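Local coordinates for aminotransferase, class III (Thermomicrobium roseum, PDB 6IO1), which probably catalyses pyridoxal-phosphate-dependent transamination as a thermostable (S)-enantioselective omega-transaminase, at residues I225-P228 and V229-A232. Numbering follows the deposited sequence.
Sequences IGEP and VQGA. With PMP (4'-deoxy-4'-aminopyridoxal-5'-phosphate), chain C.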
loop_
_atom_site.group_PDB
_atom_site.type_symbol
_atom_site.label_atom_id
_atom_site.label_comp_id
_atom_site.label_asym_id
_atom_site.label_seq_id
_atom_site.Cartn_x
_atom_site.Cartn_y
_atom_site.Cartn_z
ATOM N N ILE B 225 12.677 -11.388 10.437
ATOM C CA ILE B 225 12.526 -10.041 9.899
ATOM C C ILE B 225 12.913 -9.037 10.976
ATOM O O ILE B 225 12.513 -9.175 12.138
ATOM C CB ILE B 225 11.096 -9.786 9.381
ATOM C CG1 ILE B 225 11.000 -8.397 8.745
ATOM C CG2 ILE B 225 10.063 -9.960 10.490
ATOM C CD1 ILE B 225 9.775 -8.206 7.880
ATOM N N GLY B 226 13.723 -8.052 10.598
ATOM C CA GLY B 226 14.137 -7.027 11.535
ATOM C C GLY B 226 14.733 -5.832 10.832
ATOM O O GLY B 226 15.217 -5.926 9.699
ATOM N N GLU B 227 14.691 -4.698 11.522
ATOM C CA GLU B 227 15.332 -3.461 11.098
ATOM C C GLU B 227 16.769 -3.424 11.610
ATOM O O GLU B 227 17.037 -3.881 12.726
ATOM C CB GLU B 227 14.577 -2.247 11.631
ATOM C CG GLU B 227 13.073 -2.277 11.396
ATOM C CD GLU B 227 12.302 -1.523 12.466
ATOM O OE1 GLU B 227 12.237 -0.278 12.391
ATOM O OE2 GLU B 227 11.758 -2.176 13.383
ATOM N N PRO B 228 17.719 -2.912 10.821
ATOM C CA PRO B 228 19.088 -2.774 11.351
ATOM C C PRO B 228 19.126 -1.923 12.606
ATOM O O PRO B 228 19.754 -2.302 13.603
ATOM C CB PRO B 228 19.850 -2.128 10.184
ATOM C CG PRO B 228 19.048 -2.461 8.968
ATOM C CD PRO B 228 17.618 -2.490 9.415
ATOM N N VAL B 229 18.457 -0.775 12.580
ATOM C CA VAL B 229 18.169 0.015 13.770
ATOM C C VAL B 229 16.659 0.174 13.845
ATOM O O VAL B 229 16.045 0.731 12.926
ATOM C CB VAL B 229 18.865 1.385 13.734
ATOM C CG1 VAL B 229 18.455 2.218 14.939
ATOM C CG2 VAL B 229 20.373 1.215 13.683
ATOM N N GLN B 230 16.061 -0.324 14.925
ATOM C CA GLN B 230 14.621 -0.186 15.096
ATOM C C GLN B 230 14.270 1.292 15.194
ATOM O O GLN B 230 14.895 2.035 15.951
ATOM C CB GLN B 230 14.159 -0.937 16.345
ATOM C CG GLN B 230 14.242 -2.452 16.216
ATOM C CD GLN B 230 14.068 -3.168 17.541
ATOM O OE1 GLN B 230 14.809 -2.927 18.494
ATOM N NE2 GLN B 230 13.086 -4.059 17.607
ATOM N N GLY B 231 13.285 1.725 14.414
ATOM C CA GLY B 231 12.994 3.142 14.323
ATOM C C GLY B 231 11.776 3.596 15.097
ATOM O O GLY B 231 11.894 4.365 16.056
ATOM N N ALA B 232 10.594 3.130 14.688
ATOM C CA ALA B 232 9.371 3.530 15.374
ATOM C C ALA B 232 9.314 2.966 16.787
ATOM O O ALA B 232 8.712 3.583 17.674
ATOM C CB ALA B 232 8.148 3.088 14.573
HETATM N N1 PMP C . 8.692 -0.679 7.944
HETATM C C2 PMP C . 9.278 0.201 8.755
HETATM C C2A PMP C . 10.674 -0.066 9.224
HETATM C C3 PMP C . 8.600 1.356 9.163
HETATM O O3 PMP C . 9.225 2.239 9.994
HETATM C C4 PMP C . 7.296 1.591 8.715
HETATM C C4A PMP C . 6.546 2.829 9.142
HETATM N N4A PMP C . 7.438 3.960 9.416
HETATM C C5 PMP C . 6.698 0.653 7.862
HETATM C C6 PMP C . 7.440 -0.459 7.511
HETATM C C5A PMP C . 5.302 0.848 7.351
HETATM O O4P PMP C . 5.313 1.606 6.102
HETATM P P PMP C . 3.943 2.081 5.390
HETATM O O1P PMP C . 4.364 2.804 4.126
HETATM O O2P PMP C . 3.157 0.815 5.113
HETATM O O3P PMP C . 3.258 2.992 6.391
HETATM O O HOH W 1 14.066 0.999 11.191
HETATM O O HOH W 2 10.101 1.597 12.713
#
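Val-229 O lies 3.6 Å from CB of Glu-227, and a water donates both to that oxygen and to OE1 of Glu-227. Val-229 CB points away from 225-228 overall, yet CB and CG2 still touch the carbonyl carbon of Pro-228, while Tyr-278 of helix 274-278 touches the side chains of Pro-228 and Val-229. At Gln-230 the two long side chains cross at about a right angle, with CG of Gln-230 3.8 Å from OE2 of Glu-227. Gly-231 then supplies the direct bond of this turn, its N donating to Glu-227 OE1 at 3.0 Å from above the carboxylate plane, 45° out of it. The glutamate reaches this amide because CG stands anti to its carbonyl carbon (chi1 -49°) and the chain runs on extended. A second water, donating to OE1, accepts from Ala-232 N and also bonds PMP O3. OE2 is held separately by the amide of Tyr-154, and an alanine in place of this glutamate would probably leave the Gly-231 and Tyr-154 amides without their acceptor and take from each water one of its anchors. Glu-227 lines the PMP pocket, its OE1 3.5 Å from the cofactor methyl carbon C2A. Gripped by one amide and two waters, OE1 thus couples the loop after strand 221-226 to the cofactor through O3, where the buried carboxylate would probably influence the ionisation of that phenolic oxygen.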